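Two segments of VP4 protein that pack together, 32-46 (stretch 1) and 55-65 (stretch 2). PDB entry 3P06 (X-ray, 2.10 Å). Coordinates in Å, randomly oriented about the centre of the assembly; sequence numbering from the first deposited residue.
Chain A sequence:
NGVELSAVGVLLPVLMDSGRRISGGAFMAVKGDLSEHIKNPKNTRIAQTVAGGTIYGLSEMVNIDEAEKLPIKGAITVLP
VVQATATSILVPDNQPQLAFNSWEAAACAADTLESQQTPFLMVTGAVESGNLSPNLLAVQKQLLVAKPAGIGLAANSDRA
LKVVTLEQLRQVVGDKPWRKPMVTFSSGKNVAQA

Stretch 1 32-46: GDLSEHIKNPKNTRI
Stretch 2, residues 55-65: IYGLSEMVNID

Two chain segments can be held in register by very few direct hydrogen bonds, provided that water and side chains complete what the backbone begins. Residues 32-46 and 55-65 of VP4 illustrate the principle, burying 736 Å² between them, both sides summed. They meet as antiparallel neighbours around one bridge pair, Arg45 and Leu58, whose CA atoms lie 5.0 Å apart. Arg45 N donates to Leu58 O at 2.9 Å with an angle of 157°; the return bond, from Leu58 N to Arg45 O, is weak, at 3.4 Å and 131°. Both residues are extended (phi/psi -106/141 and -84/159).

Arg45 and Leu58 direct their side chains to the same face of the sheet. The arginine bends through chi1 t, chi2 p and chi3 p, and Glu60, with chi1 and chi2 both m, brings OE2 over one face of the guanidinium. The resulting salt bridge, Arg45 NH1 to Glu60 OE2 at 3.1 Å, is purely electrostatic: the oxygen lies well out of the plane and no N-H points at it.

The register is further described by CA-CA distances of 4.2 Å for Asn43 to Ser59 and 4.8 Å for Ile46 to Tyr56. Where direct bonding lapses, water takes over. One molecule donates to Asn43 O (2.9 Å) and Arg45 O (3.0 Å) while accepting from Gly57 N (3.0 Å); another donates to Lys42 O and accepts from Glu60 N, each at 2.7 Å. Two CA-H...O contacts supplement these links, Ile46 CA to Ile55 O at 3.3 Å and Ser59 CA to Lys42 O at 3.4 Å.

A turn precedes the pairing in stretch 1 and another follows it in stretch 2. The first, type I from Asn40 to Asn43, is closed by Asn43 N to Asn40 O (2.9 Å) and braced by Lys42 N to Asn40 OD1 (2.8 Å). The second, also type I, runs from Ser59 to Val62; Ser59 OG, chi1 p, accepts from Met61 N at 3.1 Å, and residue 61 is selenomethionine. The chain turns a corner at Gly57 (phi/psi 100/3). Glycine suits this position because a CB would be jammed against the preceding carbonyl oxygen.

Leu58 (m, t), Asn43 (chi1 m, chi2 -22°), Gly57 and Ser59 are buried. Asn43 CB lies 3.4 Å from Gly57 O, and its polar ends are satisfied elsewhere in the structure. Arg45 CG packs 3.4 Å from Ile64 CD1 (chi1 and chi2 m).

Tyr56 has the largest area covered by the opposite stretch, 127 Å². Its chi1 is m and chi2 -96°, and its ring end comes nearer stretch 1. Ile46 (m, t) places CG1 3.7 Å from Tyr56 CD1, the same distance that separates Ser35 CB from that ring atom. Asp33, chi1 t, lies over one ring face; its OD2 accepts from Ser35 N at 3.0 Å and Ser35 OG at 2.7 Å, linking Asp33 to the start of the 3-10 segment 35-37. Ile38 (m, t) extends CD1 to 3.6 Å from Gly57 CA, and the same methyl lies 4.3 Å from Tyr56 CB.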

# COMPACT_ATOMS: atom_id res chain seq x y z
N GLY A 32 6.83 -9.14 5.88
CA GLY A 32 6.54 -10.32 6.69
C GLY A 32 5.13 -10.87 6.43
O GLY A 32 4.29 -10.28 5.72
N ASP A 33 4.91 -12.05 7.02
CA ASP A 33 3.69 -12.74 6.94
C ASP A 33 2.83 -12.32 8.16
O ASP A 33 3.02 -12.83 9.29
CB ASP A 33 3.94 -14.29 6.87
CG ASP A 33 2.63 -15.13 7.14
OD1 ASP A 33 2.73 -16.40 7.28
OD2 ASP A 33 1.49 -14.57 7.15
N LEU A 34 1.86 -11.45 7.91
CA LEU A 34 0.93 -10.99 8.96
C LEU A 34 -0.49 -11.46 8.63
O LEU A 34 -1.46 -10.85 9.10
CB LEU A 34 1.01 -9.45 9.11
CG LEU A 34 2.26 -8.91 9.91
CD1 LEU A 34 3.60 -8.94 9.11
CD2 LEU A 34 2.00 -7.46 10.34
N SER A 35 -0.62 -12.62 7.92
CA SER A 35 -1.95 -13.07 7.43
C SER A 35 -2.91 -13.39 8.58
O SER A 35 -4.11 -13.44 8.39
CB SER A 35 -1.80 -14.33 6.60
OG SER A 35 -1.12 -15.33 7.40
N GLU A 36 -2.38 -13.58 9.80
CA GLU A 36 -3.26 -13.82 10.92
C GLU A 36 -4.04 -12.54 11.31
O GLU A 36 -4.99 -12.60 12.07
CB GLU A 36 -2.46 -14.39 12.10
CG GLU A 36 -1.56 -13.31 12.80
CD GLU A 36 -0.12 -13.10 12.12
OE1 GLU A 36 0.20 -13.70 11.00
OE2 GLU A 36 0.69 -12.31 12.74
N HIS A 37 -3.65 -11.38 10.79
CA HIS A 37 -4.39 -10.15 11.07
C HIS A 37 -5.40 -9.77 9.97
O HIS A 37 -6.15 -8.78 10.09
CB HIS A 37 -3.39 -9.02 11.33
CG HIS A 37 -2.52 -9.30 12.51
ND1 HIS A 37 -3.02 -9.35 13.80
CD2 HIS A 37 -1.22 -9.68 12.60
CE1 HIS A 37 -2.04 -9.66 14.64
NE2 HIS A 37 -0.94 -9.86 13.94
N ILE A 38 -5.49 -10.61 8.94
CA ILE A 38 -6.50 -10.39 7.89
C ILE A 38 -7.87 -10.75 8.46
O ILE A 38 -8.09 -11.87 8.90
CB ILE A 38 -6.19 -11.20 6.62
CG1 ILE A 38 -4.83 -10.78 6.07
CG2 ILE A 38 -7.40 -11.09 5.60
CD1 ILE A 38 -4.22 -11.82 5.09
N LYS A 39 -8.80 -9.81 8.51
CA LYS A 39 -10.14 -10.15 9.06
C LYS A 39 -11.28 -10.00 8.03
O LYS A 39 -12.45 -10.05 8.38
CB LYS A 39 -10.43 -9.37 10.35
CG LYS A 39 -9.47 -9.76 11.52
CD LYS A 39 -10.07 -9.49 12.90
CE LYS A 39 -9.01 -9.59 13.96
NZ LYS A 39 -8.63 -11.02 14.06
N ASN A 40 -10.95 -9.87 6.74
CA ASN A 40 -11.98 -9.90 5.71
C ASN A 40 -11.80 -11.25 4.98
O ASN A 40 -10.74 -11.49 4.40
CB ASN A 40 -11.92 -8.69 4.77
CG ASN A 40 -13.07 -8.68 3.74
OD1 ASN A 40 -13.54 -9.73 3.31
ND2 ASN A 40 -13.55 -7.52 3.40
N PRO A 41 -12.80 -12.15 5.07
CA PRO A 41 -12.68 -13.47 4.45
C PRO A 41 -12.64 -13.41 2.87
O PRO A 41 -12.38 -14.42 2.22
CB PRO A 41 -13.95 -14.23 4.93
CG PRO A 41 -14.98 -13.14 5.20
CD PRO A 41 -14.13 -11.93 5.70
N LYS A 42 -12.86 -12.25 2.26
CA LYS A 42 -12.61 -12.14 0.83
C LYS A 42 -11.11 -11.92 0.53
O LYS A 42 -10.68 -12.13 -0.57
CB LYS A 42 -13.44 -10.97 0.23
CG LYS A 42 -14.94 -11.38 0.05
CD LYS A 42 -15.87 -10.20 -0.14
CE LYS A 42 -17.30 -10.63 0.14
NZ LYS A 42 -17.41 -12.12 -0.05
N ASN A 43 -10.35 -11.39 1.48
CA ASN A 43 -8.92 -11.06 1.20
C ASN A 43 -8.02 -12.23 1.54
O ASN A 43 -6.99 -12.07 2.19
CB ASN A 43 -8.44 -9.81 2.02
CG ASN A 43 -9.07 -8.53 1.55
OD1 ASN A 43 -9.54 -8.43 0.40
ND2 ASN A 43 -9.14 -7.56 2.43
N THR A 44 -8.42 -13.39 1.11
CA THR A 44 -7.81 -14.65 1.55
C THR A 44 -7.14 -15.32 0.32
O THR A 44 -7.07 -16.54 0.24
CB THR A 44 -8.93 -15.54 2.13
OG1 THR A 44 -10.02 -15.44 1.22
CG2 THR A 44 -9.42 -15.00 3.57
N ARG A 45 -6.66 -14.54 -0.64
CA ARG A 45 -5.87 -15.08 -1.74
C ARG A 45 -4.38 -14.71 -1.55
O ARG A 45 -4.02 -13.61 -1.08
CB ARG A 45 -6.49 -14.69 -3.11
CG ARG A 45 -5.54 -14.75 -4.30
CD ARG A 45 -5.11 -16.23 -4.81
NE ARG A 45 -6.19 -17.21 -5.01
CZ ARG A 45 -6.86 -17.42 -6.17
NH1 ARG A 45 -6.59 -16.68 -7.25
NH2 ARG A 45 -7.80 -18.37 -6.23
N ILE A 46 -3.49 -15.64 -1.88
CA ILE A 46 -2.08 -15.35 -1.72
C ILE A 46 -1.43 -15.39 -3.11
O ILE A 46 -1.85 -16.20 -3.91
CB ILE A 46 -1.45 -16.45 -0.84
CG1 ILE A 46 -1.98 -16.43 0.64
CG2 ILE A 46 0.12 -16.40 -0.86
CD1 ILE A 46 -1.54 -17.87 1.33
N ILE A 55 2.83 -12.86 -1.30
CA ILE A 55 2.12 -11.66 -0.93
C ILE A 55 0.74 -12.14 -0.39
O ILE A 55 -0.04 -12.78 -1.11
CB ILE A 55 1.92 -10.78 -2.17
CG1 ILE A 55 3.27 -10.51 -2.91
CG2 ILE A 55 1.20 -9.45 -1.83
CD1 ILE A 55 3.06 -10.03 -4.34
N TYR A 56 0.41 -11.71 0.81
CA TYR A 56 -0.83 -12.02 1.49
C TYR A 56 -1.73 -10.81 1.50
O TYR A 56 -1.26 -9.68 1.44
CB TYR A 56 -0.52 -12.39 2.98
CG TYR A 56 0.43 -13.55 3.19
CD1 TYR A 56 -0.06 -14.85 3.43
CD2 TYR A 56 1.86 -13.36 3.17
CE1 TYR A 56 0.80 -15.92 3.67
CE2 TYR A 56 2.76 -14.45 3.42
CZ TYR A 56 2.21 -15.71 3.65
OH TYR A 56 3.01 -16.78 3.88
N GLY A 57 -3.04 -11.04 1.70
CA GLY A 57 -3.98 -9.96 1.97
C GLY A 57 -4.74 -9.61 0.66
O GLY A 57 -5.54 -8.69 0.66
N LEU A 58 -4.49 -10.34 -0.43
CA LEU A 58 -5.13 -10.10 -1.73
C LEU A 58 -6.49 -10.74 -1.85
O LEU A 58 -6.74 -11.71 -1.18
CB LEU A 58 -4.25 -10.61 -2.87
CG LEU A 58 -2.82 -10.10 -2.78
CD1 LEU A 58 -1.97 -10.64 -3.95
CD2 LEU A 58 -2.77 -8.53 -2.69
N SER A 59 -7.34 -10.24 -2.77
CA SER A 59 -8.62 -10.87 -3.01
C SER A 59 -8.69 -11.31 -4.47
O SER A 59 -7.75 -11.04 -5.21
CB SER A 59 -9.76 -9.93 -2.65
OG SER A 59 -10.07 -9.13 -3.77
N GLU A 60 -9.80 -11.97 -4.87
CA GLU A 60 -10.09 -12.29 -6.30
C GLU A 60 -10.12 -11.10 -7.28
O GLU A 60 -9.97 -11.28 -8.51
CB GLU A 60 -11.46 -13.00 -6.44
CG GLU A 60 -11.45 -14.48 -6.04
CD GLU A 60 -10.44 -15.37 -6.82
OE1 GLU A 60 -10.79 -15.79 -7.96
OE2 GLU A 60 -9.33 -15.66 -6.28
N MSE A 61 -10.36 -9.90 -6.74
CA MSE A 61 -10.39 -8.69 -7.54
C MSE A 61 -9.04 -8.09 -7.82
O MSE A 61 -8.92 -6.97 -8.30
CB MSE A 61 -11.30 -7.65 -6.89
CG MSE A 61 -12.76 -8.05 -7.12
SE MSE A 61 -13.97 -6.85 -6.18
CE MSE A 61 -14.04 -5.37 -7.50
N VAL A 62 -7.99 -8.79 -7.46
CA VAL A 62 -6.65 -8.35 -7.79
C VAL A 62 -6.20 -9.16 -8.96
O VAL A 62 -6.54 -10.33 -9.00
CB VAL A 62 -5.70 -8.63 -6.57
CG1 VAL A 62 -4.27 -8.35 -6.97
CG2 VAL A 62 -6.19 -7.77 -5.34
N ASN A 63 -5.44 -8.61 -9.90
CA ASN A 63 -4.91 -9.43 -11.01
C ASN A 63 -3.75 -10.25 -10.45
O ASN A 63 -2.63 -9.72 -10.28
CB ASN A 63 -4.38 -8.53 -12.13
CG ASN A 63 -3.94 -9.33 -13.39
OD1 ASN A 63 -3.58 -10.52 -13.34
ND2 ASN A 63 -3.96 -8.66 -14.51
N ILE A 64 -4.01 -11.54 -10.16
CA ILE A 64 -3.00 -12.37 -9.53
C ILE A 64 -1.81 -12.69 -10.45
O ILE A 64 -0.68 -12.77 -9.97
CB ILE A 64 -3.58 -13.69 -8.93
CG1 ILE A 64 -4.83 -13.40 -8.08
CG2 ILE A 64 -2.51 -14.36 -8.03
CD1 ILE A 64 -4.50 -12.63 -6.77
N ASP A 65 -2.08 -12.87 -11.75
CA ASP A 65 -1.04 -13.08 -12.75
C ASP A 65 -0.01 -11.95 -12.77
O ASP A 65 1.18 -12.21 -12.92
CB ASP A 65 -1.64 -13.21 -14.18
CG ASP A 65 -2.47 -14.50 -14.36
OD1 ASP A 65 -2.39 -15.41 -13.50
OD2 ASP A 65 -3.22 -14.63 -15.37
O HOH W 1 -11.49 -12.95 -3.00
O HOH W 2 -4.55 -13.57 1.86